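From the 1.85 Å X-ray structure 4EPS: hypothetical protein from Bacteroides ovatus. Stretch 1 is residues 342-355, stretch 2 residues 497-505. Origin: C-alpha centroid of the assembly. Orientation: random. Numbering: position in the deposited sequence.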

ATOM      1  N   GLU A 342      27.920 -18.123 -13.476  1.00 26.17           N
ATOM      2  CA  GLU A 342      29.022 -18.784 -14.186  1.00 26.44           C
ATOM      3  C   GLU A 342      29.395 -20.006 -13.410  1.00 30.17           C
ATOM      4  O   GLU A 342      29.033 -20.103 -12.239  1.00 28.21           O
ATOM      5  CB  GLU A 342      30.265 -17.865 -14.330  1.00 27.91           C
ATOM      6  CG  GLU A 342      30.126 -16.626 -15.208  1.00 40.43           C
ATOM      7  CD  GLU A 342      29.708 -16.785 -16.659  1.00 58.03           C
ATOM      8  OE1 GLU A 342      30.020 -17.833 -17.270  1.00 49.77           O
ATOM      9  OE2 GLU A 342      29.076 -15.843 -17.190  1.00 48.60           O
ATOM     10  N   THR A 343      30.126 -20.941 -14.044  1.00 27.32           N
ATOM     11  CA  THR A 343      30.663 -22.123 -13.366  1.00 26.91           C
ATOM     12  C   THR A 343      32.153 -21.906 -13.196  1.00 31.45           C
ATOM     13  O   THR A 343      32.794 -21.266 -14.040  1.00 31.76           O
ATOM     14  CB  THR A 343      30.380 -23.410 -14.143  1.00 32.95           C
ATOM     15  OG1 THR A 343      30.980 -23.279 -15.436  1.00 34.72           O
ATOM     16  CG2 THR A 343      28.903 -23.721 -14.251  1.00 29.69           C
ATOM     17  N   GLY A 344      32.711 -22.422 -12.112  1.00 27.82           N
ATOM     18  CA  GLY A 344      34.147 -22.285 -11.885  1.00 27.99           C
ATOM     19  C   GLY A 344      34.590 -22.932 -10.597  1.00 31.41           C
ATOM     20  O   GLY A 344      33.762 -23.494  -9.864  1.00 27.29           O
ATOM     21  N   LYS A 345      35.905 -22.811 -10.305  1.00 28.66           N
ATOM     22  CA  LYS A 345      36.522 -23.333  -9.086  1.00 28.41           C
ATOM     23  C   LYS A 345      36.296 -22.310  -7.987  1.00 31.23           C
ATOM     24  O   LYS A 345      35.881 -21.183  -8.284  1.00 28.67           O
ATOM     25  CB  LYS A 345      38.032 -23.621  -9.296  1.00 30.26           C
ATOM     26  CG  LYS A 345      38.305 -24.683 -10.344  1.00 38.06           C
ATOM     27  CD  LYS A 345      39.797 -24.691 -10.717  1.00 49.62           C
ATOM     28  CE  LYS A 345      40.207 -25.919 -11.499  1.00 66.36           C
ATOM     29  NZ  LYS A 345      39.702 -25.899 -12.899  1.00 77.32           N
ATOM     30  N   PHE A 346      36.543 -22.693  -6.715  1.00 26.67           N
ATOM     31  CA  PHE A 346      36.316 -21.761  -5.618  1.00 25.28           C
ATOM     32  C   PHE A 346      37.625 -21.229  -5.105  1.00 31.09           C
ATOM     33  O   PHE A 346      37.796 -20.018  -4.978  1.00 29.86           O
ATOM     34  CB  PHE A 346      35.512 -22.428  -4.478  1.00 26.65           C
ATOM     35  CG  PHE A 346      35.077 -21.455  -3.406  1.00 27.77           C
ATOM     36  CD1 PHE A 346      33.865 -20.787  -3.502  1.00 30.46           C
ATOM     37  CD2 PHE A 346      35.871 -21.230  -2.285  1.00 30.65           C
ATOM     38  CE1 PHE A 346      33.467 -19.887  -2.507  1.00 31.61           C
ATOM     39  CE2 PHE A 346      35.489 -20.297  -1.318  1.00 33.34           C
ATOM     40  CZ  PHE A 346      34.294 -19.640  -1.435  1.00 30.74           C
ATOM     41  N   SER A 347      38.538 -22.136  -4.752  1.00 29.56           N
ATOM     42  CA  SER A 347      39.841 -21.780  -4.209  1.00 30.21           C
ATOM     43  C   SER A 347      40.777 -22.949  -4.361  1.00 36.14           C
ATOM     44  O   SER A 347      40.307 -24.059  -4.641  1.00 35.66           O
ATOM     45  CB  SER A 347      39.712 -21.414  -2.726  1.00 33.43           C
ATOM     46  OG  SER A 347      39.628 -22.564  -1.900  1.00 36.27           O
ATOM     47  N   PRO A 348      42.094 -22.796  -4.114  1.00 34.82           N
ATOM     48  CA  PRO A 348      42.935 -23.998  -4.081  1.00 35.56           C
ATOM     49  C   PRO A 348      42.608 -24.809  -2.815  1.00 39.84           C
ATOM     50  O   PRO A 348      41.976 -24.274  -1.900  1.00 36.67           O
ATOM     51  CB  PRO A 348      44.366 -23.444  -4.048  1.00 38.24           C
ATOM     52  CG  PRO A 348      44.272 -22.060  -3.590  1.00 42.14           C
ATOM     53  CD  PRO A 348      42.849 -21.581  -3.722  1.00 36.90           C
ATOM     54  N   ALA A 349      43.008 -26.086  -2.763  1.00 39.64           N
ATOM     55  CA  ALA A 349      42.856 -26.889  -1.537  1.00 40.43           C
ATOM     56  C   ALA A 349      43.842 -26.322  -0.518  1.00 43.99           C
ATOM     57  O   ALA A 349      44.948 -25.942  -0.905  1.00 44.18           O
ATOM     58  CB  ALA A 349      43.146 -28.356  -1.823  1.00 42.31           C
ATOM     59  N   LEU A 350      43.423 -26.139   0.737  1.00 38.53           N
ATOM     60  CA  LEU A 350      44.293 -25.515   1.741  1.00 37.16           C
ATOM     61  C   LEU A 350      44.884 -26.547   2.679  1.00 42.66           C
ATOM     62  O   LEU A 350      44.296 -27.608   2.861  1.00 41.79           O
ATOM     63  CB  LEU A 350      43.501 -24.485   2.563  1.00 35.84           C
ATOM     64  CG  LEU A 350      42.765 -23.355   1.803  1.00 38.98           C
ATOM     65  CD1 LEU A 350      41.938 -22.528   2.763  1.00 38.43           C
ATOM     66  CD2 LEU A 350      43.756 -22.429   1.073  1.00 40.51           C
ATOM     67  N   THR A 351      46.024 -26.219   3.309  1.00 41.34           N
ATOM     68  CA  THR A 351      46.641 -27.089   4.315  1.00 42.69           C
ATOM     69  C   THR A 351      45.863 -26.868   5.610  1.00 45.03           C
ATOM     70  O   THR A 351      45.417 -27.819   6.244  1.00 45.85           O
ATOM     71  CB  THR A 351      48.149 -26.777   4.452  1.00 57.20           C
ATOM     72  OG1 THR A 351      48.792 -27.011   3.199  1.00 60.37           O
ATOM     73  CG2 THR A 351      48.814 -27.600   5.534  1.00 55.74           C
ATOM     74  N   GLN A 352      45.699 -25.600   5.985  1.00 39.16           N
ATOM     75  CA  GLN A 352      44.938 -25.184   7.147  1.00 38.23           C
ATOM     76  C   GLN A 352      43.631 -24.534   6.645  1.00 39.38           C
ATOM     77  O   GLN A 352      43.678 -23.601   5.836  1.00 37.20           O
ATOM     78  CB  GLN A 352      45.787 -24.231   7.994  1.00 40.13           C
ATOM     79  CG  GLN A 352      45.030 -23.507   9.091  1.00 45.95           C
ATOM     80  CD  GLN A 352      45.819 -22.347   9.641  1.00 56.79           C
ATOM     81  OE1 GLN A 352      46.160 -21.388   8.930  1.00 49.18           O
ATOM     82  NE2 GLN A 352      46.042 -22.369  10.943  1.00 50.12           N
ATOM     83  N   SER A 353      42.468 -25.038   7.111  1.00 35.40           N
ATOM     84  CA  SER A 353      41.168 -24.479   6.700  1.00 33.18           C
ATOM     85  C   SER A 353      41.042 -23.030   7.135  1.00 36.23           C
ATOM     86  O   SER A 353      41.766 -22.591   8.030  1.00 35.76           O
ATOM     87  CB  SER A 353      40.020 -25.293   7.297  1.00 33.57           C
ATOM     88  OG  SER A 353      39.985 -25.171   8.711  1.00 36.93           O
ATOM     89  N   ILE A 354      40.105 -22.290   6.532  1.00 32.46           N
ATOM     90  CA  ILE A 354      39.846 -20.904   6.931  1.00 31.82           C
ATOM     91  C   ILE A 354      39.356 -20.910   8.390  1.00 33.64           C
ATOM     92  O   ILE A 354      39.725 -20.040   9.168  1.00 33.22           O
ATOM     93  CB  ILE A 354      38.833 -20.245   5.958  1.00 33.91           C
ATOM     94  CG1 ILE A 354      39.466 -20.126   4.550  1.00 35.39           C
ATOM     95  CG2 ILE A 354      38.389 -18.860   6.476  1.00 34.37           C
ATOM     96  CD1 ILE A 354      38.526 -20.343   3.486  1.00 49.89           C
ATOM     97  N   HIS A 355      38.529 -21.903   8.752  1.00 29.83           N
ATOM     98  CA  HIS A 355      38.065 -22.064  10.126  1.00 29.81           C
ATOM     99  C   HIS A 355      39.257 -22.196  11.104  1.00 34.23           C
ATOM    100  O   HIS A 355      39.325 -21.474  12.109  1.00 33.20           O
ATOM    101  CB  HIS A 355      37.160 -23.301  10.258  1.00 28.81           C
ATOM    102  CG  HIS A 355      36.843 -23.605  11.680  1.00 31.49           C
ATOM    103  ND1 HIS A 355      36.044 -22.764  12.429  1.00 32.40           N
ATOM    104  CD2 HIS A 355      37.292 -24.612  12.468  1.00 32.86           C
ATOM    105  CE1 HIS A 355      35.980 -23.312  13.630  1.00 32.28           C
ATOM    106  NE2 HIS A 355      36.739 -24.412  13.706  1.00 32.93           N
ATOM    107  N   VAL A 497      34.538 -30.136  -3.115  1.00 25.32           N
ATOM    108  CA  VAL A 497      36.015 -30.011  -3.218  1.00 25.78           C
ATOM    109  C   VAL A 497      36.300 -28.651  -3.852  1.00 29.76           C
ATOM    110  O   VAL A 497      35.744 -28.368  -4.901  1.00 28.47           O
ATOM    111  CB  VAL A 497      36.653 -31.178  -4.018  1.00 29.92           C
ATOM    112  CG1 VAL A 497      38.179 -31.057  -4.036  1.00 30.49           C
ATOM    113  CG2 VAL A 497      36.214 -32.541  -3.448  1.00 29.67           C
ATOM    114  N   LYS A 498      37.079 -27.798  -3.170  1.00 28.30           N
ATOM    115  CA  LYS A 498      37.339 -26.392  -3.530  1.00 28.24           C
ATOM    116  C   LYS A 498      37.875 -26.214  -4.965  1.00 33.02           C
ATOM    117  O   LYS A 498      37.645 -25.167  -5.568  1.00 30.94           O
ATOM    118  CB  LYS A 498      38.311 -25.776  -2.524  1.00 29.12           C
ATOM    119  CG  LYS A 498      37.651 -25.493  -1.174  1.00 31.44           C
ATOM    120  CD  LYS A 498      38.679 -25.220  -0.071  1.00 29.82           C
ATOM    121  CE  LYS A 498      38.000 -25.071   1.266  1.00 33.78           C
ATOM    122  NZ  LYS A 498      38.905 -24.481   2.286  1.00 33.19           N
ATOM    123  N   THR A 499      38.546 -27.256  -5.500  1.00 30.01           N
ATOM    124  CA  THR A 499      39.157 -27.300  -6.836  1.00 30.54           C
ATOM    125  C   THR A 499      38.203 -27.923  -7.877  1.00 34.22           C
ATOM    126  O   THR A 499      38.540 -27.962  -9.062  1.00 34.55           O
ATOM    127  CB  THR A 499      40.491 -28.057  -6.770  1.00 32.95           C
ATOM    128  OG1 THR A 499      40.217 -29.366  -6.269  1.00 33.85           O
ATOM    129  CG2 THR A 499      41.501 -27.357  -5.885  1.00 33.36           C
ATOM    130  N   ASN A 500      36.993 -28.358  -7.455  1.00 29.37           N
ATOM    131  CA  ASN A 500      35.988 -28.839  -8.402  1.00 28.56           C
ATOM    132  C   ASN A 500      35.321 -27.628  -9.081  1.00 30.21           C
ATOM    133  O   ASN A 500      35.627 -26.498  -8.731  1.00 29.37           O
ATOM    134  CB  ASN A 500      34.953 -29.737  -7.719  1.00 29.12           C
ATOM    135  CG  ASN A 500      35.401 -31.165  -7.578  1.00 40.28           C
ATOM    136  OD1 ASN A 500      36.488 -31.532  -7.991  1.00 35.29           O
ATOM    137  ND2 ASN A 500      34.573 -31.990  -7.001  1.00 31.26           N
ATOM    138  N   THR A 501      34.430 -27.864 -10.047  1.00 28.64           N
ATOM    139  CA  THR A 501      33.720 -26.800 -10.759  1.00 28.50           C
ATOM    140  C   THR A 501      32.241 -26.883 -10.445  1.00 30.30           C
ATOM    141  O   THR A 501      31.615 -27.895 -10.760  1.00 30.82           O
ATOM    142  CB  THR A 501      33.978 -26.904 -12.282  1.00 37.46           C
ATOM    143  OG1 THR A 501      35.370 -26.711 -12.527  1.00 36.31           O
ATOM    144  CG2 THR A 501      33.181 -25.868 -13.084  1.00 33.77           C
ATOM    145  N   TYR A 502      31.686 -25.828  -9.827  1.00 24.39           N
ATOM    146  CA  TYR A 502      30.253 -25.759  -9.540  1.00 22.60           C
ATOM    147  C   TYR A 502      29.717 -24.378  -9.979  1.00 24.28           C
ATOM    148  O   TYR A 502      30.475 -23.548 -10.489  1.00 24.23           O
ATOM    149  CB  TYR A 502      29.929 -26.054  -8.062  1.00 23.23           C
ATOM    150  CG  TYR A 502      30.462 -27.379  -7.556  1.00 24.85           C
ATOM    151  CD1 TYR A 502      29.916 -28.591  -7.988  1.00 26.53           C
ATOM    152  CD2 TYR A 502      31.532 -27.427  -6.673  1.00 26.11           C
ATOM    153  CE1 TYR A 502      30.388 -29.816  -7.495  1.00 28.22           C
ATOM    154  CE2 TYR A 502      32.029 -28.645  -6.194  1.00 27.52           C
ATOM    155  CZ  TYR A 502      31.470 -29.833  -6.628  1.00 33.15           C
ATOM    156  OH  TYR A 502      31.995 -31.017  -6.151  1.00 38.69           O
ATOM    157  N   THR A 503      28.422 -24.144  -9.770  1.00 20.60           N
ATOM    158  CA  THR A 503      27.761 -22.923 -10.243  1.00 19.75           C
ATOM    159  C   THR A 503      27.744 -21.843  -9.199  1.00 24.35           C
ATOM    160  O   THR A 503      27.428 -22.092  -8.027  1.00 22.56           O
ATOM    161  CB  THR A 503      26.325 -23.247 -10.697  1.00 23.96           C
ATOM    162  OG1 THR A 503      26.412 -24.237 -11.715  1.00 23.92           O
ATOM    163  CG2 THR A 503      25.593 -22.026 -11.268  1.00 21.62           C
ATOM    164  N   TYR A 504      28.027 -20.628  -9.651  1.00 22.51           N
ATOM    165  CA  TYR A 504      27.922 -19.431  -8.830  1.00 21.75           C
ATOM    166  C   TYR A 504      26.623 -18.670  -9.060  1.00 24.33           C
ATOM    167  O   TYR A 504      26.239 -18.417 -10.202  1.00 22.88           O
ATOM    168  CB  TYR A 504      29.057 -18.453  -9.181  1.00 22.68           C
ATOM    169  CG  TYR A 504      30.396 -18.813  -8.591  1.00 24.76           C
ATOM    170  CD1 TYR A 504      30.735 -18.423  -7.300  1.00 27.08           C
ATOM    171  CD2 TYR A 504      31.361 -19.475  -9.352  1.00 25.52           C
ATOM    172  CE1 TYR A 504      31.985 -18.712  -6.762  1.00 28.04           C
ATOM    173  CE2 TYR A 504      32.612 -19.780  -8.819  1.00 27.03           C
ATOM    174  CZ  TYR A 504      32.924 -19.380  -7.531  1.00 28.84           C
ATOM    175  OH  TYR A 504      34.146 -19.660  -6.993  1.00 28.75           O
ATOM    176  N   ARG A 505      26.019 -18.229  -7.971  1.00 20.27           N
ATOM    177  CA  ARG A 505      24.976 -17.193  -7.908  1.00 20.87           C
ATOM    178  C   ARG A 505      25.409 -16.275  -6.766  1.00 25.44           C
ATOM    179  O   ARG A 505      25.859 -16.781  -5.739  1.00 27.41           O
ATOM    180  CB  ARG A 505      23.572 -17.771  -7.657  1.00 21.04           C
ATOM    181  CG  ARG A 505      22.920 -18.398  -8.884  1.00 23.65           C
ATOM    182  CD  ARG A 505      22.314 -17.332  -9.800  1.00 23.83           C
ATOM    183  NE  ARG A 505      21.797 -17.959 -11.017  1.00 25.04           N
ATOM    184  CZ  ARG A 505      21.097 -17.329 -11.949  1.00 29.19           C
ATOM    185  NH1 ARG A 505      20.819 -16.032 -11.823  1.00 21.68           N
ATOM    186  NH2 ARG A 505      20.708 -17.974 -13.037  1.00 23.87           N
TER
HETATM  187  O   HOH W   1      39.023 -22.032   0.842  1.00 36.71           O

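The two stretches lie far apart in sequence but meet as a short antiparallel ladder that loosens into a loop packed against a turn, burying 799 Å² in all. At E342 the backbone does the work: its O accepts a hydrogen bond from Y504 N at 2.8 Å, while the end of its acidic side chain leads away from stretch 2. T343 stands opposite T503 in a pair without backbone hydrogen bonds; T343 CG2 lies 3.6 Å from T503 OG1, and T343 CA makes a CA-H...O contact with Y502 O at 3.2 Å. Beta-branched threonines suit such extended backbone.

G344 closes the ladder with two bonds, its N to Y502 O at 3.0 Å and Y502 N to its O at 3.1 Å. The ring of Y504 lies close to this glycine backbone, Y504 CE2 being 4.0 Å from G344 O. That ring reaches along the sheet so that Y504 OH can donate to K345 O at 2.6 Å, a buried tyrosine thereby satisfying its hydroxyl.

F346 turns its N to K498 O (2.9 Å), and its ring brings apolar bulk to Y504, F346 CD1 to Y504 CE1 being 4.3 Å. S347 N shares the same acceptor, reaching K498 O over a longer 3.3 Å, so one carbonyl of the type I turn V497–N500 holds two successive amides. S347 OG donates to P348 O at 2.9 Å and receives a bond from a water at 2.9 Å; that water accepts from K498 NZ at 2.8 Å, linking the stretches.

K498 is the most extensively covered residue here, and its long, extended chain suits the task: methylenes pack along the loop, K498 CD 3.4 Å from S347 OG, while K498 NZ passes L350 CD1 at 3.6 Å and finds further hydrogen bonding elsewhere in the structure. Buried I354 points toward stretch 2, its CD1 4.3 Å from K498 NZ.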